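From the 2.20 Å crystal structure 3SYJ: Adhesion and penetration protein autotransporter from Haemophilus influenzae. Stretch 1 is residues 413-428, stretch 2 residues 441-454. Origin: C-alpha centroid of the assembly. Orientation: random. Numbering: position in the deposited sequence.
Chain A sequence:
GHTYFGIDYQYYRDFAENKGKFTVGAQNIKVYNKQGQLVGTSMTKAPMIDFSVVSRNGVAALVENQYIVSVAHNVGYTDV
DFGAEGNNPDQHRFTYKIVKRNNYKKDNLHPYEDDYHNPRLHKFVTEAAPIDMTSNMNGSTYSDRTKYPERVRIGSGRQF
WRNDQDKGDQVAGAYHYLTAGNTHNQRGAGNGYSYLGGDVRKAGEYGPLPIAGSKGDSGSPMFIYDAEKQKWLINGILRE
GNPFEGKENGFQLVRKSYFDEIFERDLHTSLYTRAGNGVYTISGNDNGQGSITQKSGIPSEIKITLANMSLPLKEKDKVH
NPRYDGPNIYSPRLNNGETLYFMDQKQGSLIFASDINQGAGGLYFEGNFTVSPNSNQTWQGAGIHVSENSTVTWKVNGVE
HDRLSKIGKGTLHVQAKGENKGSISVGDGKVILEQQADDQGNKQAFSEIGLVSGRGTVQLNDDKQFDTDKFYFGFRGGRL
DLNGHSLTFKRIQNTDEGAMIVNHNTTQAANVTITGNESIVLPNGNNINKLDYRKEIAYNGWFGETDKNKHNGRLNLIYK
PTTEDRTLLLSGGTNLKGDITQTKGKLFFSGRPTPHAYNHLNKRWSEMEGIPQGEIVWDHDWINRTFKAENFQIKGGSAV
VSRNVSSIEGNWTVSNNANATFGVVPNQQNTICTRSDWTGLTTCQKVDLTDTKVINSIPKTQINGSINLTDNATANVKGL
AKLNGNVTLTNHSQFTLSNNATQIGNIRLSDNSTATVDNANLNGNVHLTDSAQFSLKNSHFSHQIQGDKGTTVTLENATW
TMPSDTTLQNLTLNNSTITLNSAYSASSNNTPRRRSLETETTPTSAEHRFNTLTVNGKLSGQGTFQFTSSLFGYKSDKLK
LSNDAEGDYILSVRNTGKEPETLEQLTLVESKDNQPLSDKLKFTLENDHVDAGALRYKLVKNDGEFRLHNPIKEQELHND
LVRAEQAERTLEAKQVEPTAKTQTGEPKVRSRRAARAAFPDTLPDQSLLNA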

# COMPACT_ATOMS: atom_id res chain seq x y z
N HIS A 413 53.92 7.80 -11.95
CA HIS A 413 53.57 8.60 -10.79
C HIS A 413 54.36 9.91 -10.83
O HIS A 413 55.52 9.94 -10.44
CB HIS A 413 53.83 7.80 -9.51
CG HIS A 413 53.52 8.53 -8.24
ND1 HIS A 413 52.73 9.66 -8.21
CD2 HIS A 413 53.86 8.27 -6.96
CE1 HIS A 413 52.61 10.07 -6.96
NE2 HIS A 413 53.29 9.25 -6.18
N VAL A 414 53.74 10.97 -11.31
CA VAL A 414 54.42 12.26 -11.45
C VAL A 414 54.56 12.97 -10.11
O VAL A 414 53.57 13.24 -9.43
CB VAL A 414 53.68 13.19 -12.43
CG1 VAL A 414 54.35 14.56 -12.52
CG2 VAL A 414 53.61 12.54 -13.79
N GLN A 415 55.80 13.27 -9.74
CA GLN A 415 56.08 13.81 -8.42
C GLN A 415 57.28 14.76 -8.43
O GLN A 415 58.07 14.79 -7.49
CB GLN A 415 56.34 12.65 -7.45
CG GLN A 415 55.79 12.86 -6.05
CD GLN A 415 55.98 11.62 -5.18
OE1 GLN A 415 55.06 11.20 -4.48
NE2 GLN A 415 57.17 11.03 -5.24
N ALA A 416 57.41 15.54 -9.50
CA ALA A 416 58.50 16.51 -9.58
C ALA A 416 58.17 17.78 -8.79
O ALA A 416 57.07 17.91 -8.24
CB ALA A 416 58.79 16.84 -11.04
N LYS A 417 59.11 18.72 -8.74
CA LYS A 417 58.93 19.92 -7.92
C LYS A 417 58.72 21.17 -8.73
O LYS A 417 59.42 21.41 -9.73
CB LYS A 417 60.12 20.13 -6.97
CG LYS A 417 60.04 19.31 -5.68
CD LYS A 417 61.20 19.63 -4.73
CE LYS A 417 61.14 21.06 -4.22
NZ LYS A 417 62.14 21.32 -3.13
N GLY A 418 57.78 21.99 -8.29
CA GLY A 418 57.56 23.29 -8.87
C GLY A 418 56.59 23.30 -10.03
O GLY A 418 55.72 22.43 -10.15
N GLU A 419 56.74 24.30 -10.88
CA GLU A 419 55.88 24.46 -12.04
C GLU A 419 56.50 23.79 -13.24
O GLU A 419 57.45 24.31 -13.83
CB GLU A 419 55.68 25.94 -12.35
CG GLU A 419 55.11 26.22 -13.73
CD GLU A 419 55.17 27.68 -14.11
OE1 GLU A 419 55.70 28.48 -13.30
OE2 GLU A 419 54.70 28.04 -15.21
N ASN A 420 55.99 22.62 -13.61
CA ASN A 420 56.44 21.97 -14.83
C ASN A 420 55.82 22.68 -16.01
O ASN A 420 54.60 22.88 -16.06
CB ASN A 420 56.05 20.50 -14.86
CG ASN A 420 56.36 19.85 -16.20
OD1 ASN A 420 57.36 20.17 -16.84
ND2 ASN A 420 55.50 18.94 -16.62
N LYS A 421 56.65 23.10 -16.95
CA LYS A 421 56.11 23.84 -18.07
C LYS A 421 55.78 22.96 -19.28
O LYS A 421 55.10 23.40 -20.20
CB LYS A 421 57.03 25.01 -18.43
CG LYS A 421 56.63 26.30 -17.73
CD LYS A 421 57.67 27.39 -17.92
CE LYS A 421 58.92 27.08 -17.09
NZ LYS A 421 59.87 28.23 -17.10
N GLY A 422 56.23 21.70 -19.24
CA GLY A 422 55.88 20.75 -20.28
C GLY A 422 54.43 20.31 -20.15
O GLY A 422 53.80 20.49 -19.11
N SER A 423 53.89 19.74 -21.22
CA SER A 423 52.55 19.16 -21.15
C SER A 423 52.61 17.64 -21.29
O SER A 423 53.69 17.05 -21.32
CB SER A 423 51.64 19.76 -22.23
OG SER A 423 52.17 19.51 -23.52
N ILE A 424 51.46 16.99 -21.36
CA ILE A 424 51.43 15.54 -21.47
C ILE A 424 50.25 15.01 -22.28
O ILE A 424 49.15 15.58 -22.25
CB ILE A 424 51.42 14.88 -20.07
CG1 ILE A 424 51.54 13.36 -20.18
CG2 ILE A 424 50.15 15.28 -19.32
CD1 ILE A 424 52.00 12.68 -18.90
N SER A 425 50.50 13.94 -23.02
CA SER A 425 49.41 13.18 -23.64
C SER A 425 49.40 11.77 -23.06
O SER A 425 50.37 11.02 -23.20
CB SER A 425 49.56 13.13 -25.16
OG SER A 425 48.59 12.27 -25.73
N VAL A 426 48.30 11.40 -22.41
CA VAL A 426 48.21 10.11 -21.76
C VAL A 426 47.44 9.14 -22.65
O VAL A 426 46.20 9.17 -22.71
CB VAL A 426 47.49 10.23 -20.40
CG1 VAL A 426 47.50 8.87 -19.66
CG2 VAL A 426 48.14 11.33 -19.56
N GLY A 427 48.18 8.28 -23.35
CA GLY A 427 47.57 7.38 -24.31
C GLY A 427 47.19 6.03 -23.71
O GLY A 427 46.20 5.43 -24.11
N ASP A 428 47.97 5.57 -22.73
CA ASP A 428 47.76 4.23 -22.18
C ASP A 428 48.17 4.17 -20.72
O ASP A 428 49.05 4.91 -20.27
CB ASP A 428 48.54 3.20 -23.01
CG ASP A 428 48.01 1.79 -22.84
OD1 ASP A 428 47.04 1.60 -22.08
OD2 ASP A 428 48.56 0.86 -23.48
N GLY A 441 56.60 27.98 -3.53
CA GLY A 441 55.18 27.68 -3.49
C GLY A 441 54.50 27.36 -4.81
O GLY A 441 53.30 27.07 -4.84
N ASN A 442 55.25 27.43 -5.91
CA ASN A 442 54.76 27.02 -7.23
C ASN A 442 54.54 25.52 -7.33
O ASN A 442 55.39 24.74 -6.91
CB ASN A 442 55.77 27.42 -8.30
CG ASN A 442 56.16 28.87 -8.21
OD1 ASN A 442 55.30 29.74 -8.11
ND2 ASN A 442 57.47 29.14 -8.24
N LYS A 443 53.41 25.12 -7.91
CA LYS A 443 53.07 23.71 -8.08
C LYS A 443 52.18 23.52 -9.31
O LYS A 443 51.07 24.05 -9.38
CB LYS A 443 52.34 23.19 -6.84
CG LYS A 443 52.06 21.69 -6.86
CD LYS A 443 51.44 21.23 -5.53
CE LYS A 443 50.08 21.87 -5.32
NZ LYS A 443 49.37 21.28 -4.16
N GLN A 444 52.68 22.77 -10.29
CA GLN A 444 51.92 22.46 -11.51
C GLN A 444 52.47 21.20 -12.16
O GLN A 444 53.66 21.13 -12.48
CB GLN A 444 51.97 23.63 -12.49
CG GLN A 444 51.36 23.32 -13.86
CD GLN A 444 51.42 24.51 -14.80
OE1 GLN A 444 52.31 24.63 -15.64
NE2 GLN A 444 50.47 25.42 -14.65
N ALA A 445 51.60 20.21 -12.35
CA ALA A 445 52.03 18.94 -12.93
C ALA A 445 52.38 19.05 -14.41
O ALA A 445 53.41 18.55 -14.85
CB ALA A 445 50.97 17.88 -12.71
N PHE A 446 51.52 19.73 -15.16
CA PHE A 446 51.73 19.96 -16.59
C PHE A 446 51.01 21.24 -17.02
O PHE A 446 50.01 21.63 -16.41
CB PHE A 446 51.23 18.77 -17.42
CG PHE A 446 51.92 17.47 -17.10
CD1 PHE A 446 53.15 17.16 -17.66
CD2 PHE A 446 51.33 16.56 -16.24
CE1 PHE A 446 53.79 15.96 -17.37
CE2 PHE A 446 51.96 15.37 -15.93
CZ PHE A 446 53.19 15.06 -16.50
N SER A 447 51.51 21.89 -18.05
CA SER A 447 50.85 23.10 -18.54
C SER A 447 49.60 22.74 -19.34
O SER A 447 48.79 23.60 -19.66
CB SER A 447 51.80 23.90 -19.42
OG SER A 447 52.18 23.13 -20.54
N GLU A 448 49.45 21.46 -19.65
CA GLU A 448 48.34 20.98 -20.47
C GLU A 448 48.31 19.46 -20.41
O GLU A 448 49.36 18.81 -20.48
CB GLU A 448 48.51 21.47 -21.91
CG GLU A 448 47.31 21.27 -22.81
CD GLU A 448 47.48 21.93 -24.17
OE1 GLU A 448 48.50 21.66 -24.85
OE2 GLU A 448 46.59 22.73 -24.56
N ILE A 449 47.11 18.89 -20.27
CA ILE A 449 46.96 17.44 -20.09
C ILE A 449 45.83 16.90 -20.96
O ILE A 449 44.71 17.39 -20.90
CB ILE A 449 46.67 17.08 -18.61
CG1 ILE A 449 47.79 17.59 -17.69
CG2 ILE A 449 46.49 15.58 -18.43
CD1 ILE A 449 47.39 17.61 -16.21
N GLY A 450 46.14 15.90 -21.79
CA GLY A 450 45.13 15.27 -22.61
C GLY A 450 45.04 13.77 -22.38
O GLY A 450 46.05 13.11 -22.17
N LEU A 451 43.82 13.25 -22.41
CA LEU A 451 43.59 11.81 -22.43
C LEU A 451 43.11 11.39 -23.83
O LEU A 451 42.14 11.95 -24.34
CB LEU A 451 42.56 11.42 -21.38
CG LEU A 451 43.05 11.29 -19.94
CD1 LEU A 451 41.89 11.46 -18.98
CD2 LEU A 451 43.72 9.94 -19.76
N VAL A 452 43.79 10.41 -24.44
CA VAL A 452 43.43 9.96 -25.79
C VAL A 452 43.53 8.45 -25.92
O VAL A 452 44.32 7.81 -25.24
CB VAL A 452 44.31 10.61 -26.88
CG1 VAL A 452 44.08 12.11 -26.93
CG2 VAL A 452 45.78 10.30 -26.65
N SER A 453 42.70 7.91 -26.82
CA SER A 453 42.67 6.49 -27.19
C SER A 453 41.85 5.62 -26.25
O SER A 453 41.72 4.42 -26.48
CB SER A 453 44.06 5.87 -27.15
OG SER A 453 44.29 5.23 -25.91
N GLY A 454 41.30 6.22 -25.21
CA GLY A 454 40.40 5.51 -24.31
C GLY A 454 41.09 4.50 -23.41
O GLY A 454 40.46 3.93 -22.53
O HOH W 1 50.07 19.49 -25.33

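The two stretches lie side by side as successive parallel rungs, their strands 423-427 and 449-452 running 16° apart with axes 4.8 Å from each other. Parallel pairing sets the bonding rhythm: Ile 424 N donates to Glu 448 O (2.9 Å) while Ile 424 O accepts from Gly 450 N (3.1 Å), and Val 426 repeats the pattern, its N reaching Gly 450 O (2.8 Å) and its O receiving Val 452 N (3.2 Å). One residue thus straddles two neighbours, and apolar side chains meet in register. Ile 424 CG2 lies 3.7 Å from Ile 449 CG1, and Val 426 CB lies 3.8 Å from Leu 451 CD2, all on one face; Ser 425 occupies the other, paired with Gly 450.

The principal bump is Phe 446, which has more of its surface covered by the other stretch than any other residue here. Its ring lies in a pocket whose lid is Ile 424: CG2 sits 3.6 Å from the ring centroid, nearly along the normal, a CH-pi contact. Val 414 meets the edge, its CG2 3.7 Å from Phe 446 CZ, and Gly 422 O also lies near the ring plane.

Around this plug the loops are held by polar pins. Asn 420 works through both ends of its amide: ND2 donates to Ala 445 O (2.8 Å), and OD1 accepts from Gly 422 N (3.1 Å), bracing its own turn while tying it to the neighbouring rung. Its backbone N adds a bond to Gln 444 O (3.0 Å). Ser 447 then clasps the same corner, N to Gly 422 O (2.9 Å) and OG to Lys 421 O (3.0 Å). Farther back, Gln 444 N bonds Gly 418 O (3.1 Å), and bare Gly 418 CA approaches Asn 442 O at 3.3 Å. One water joins two side chains, its oxygen 2.8 Å from Ser 423 OG and 2.7 Å from Glu 448 OE1, to which it donates.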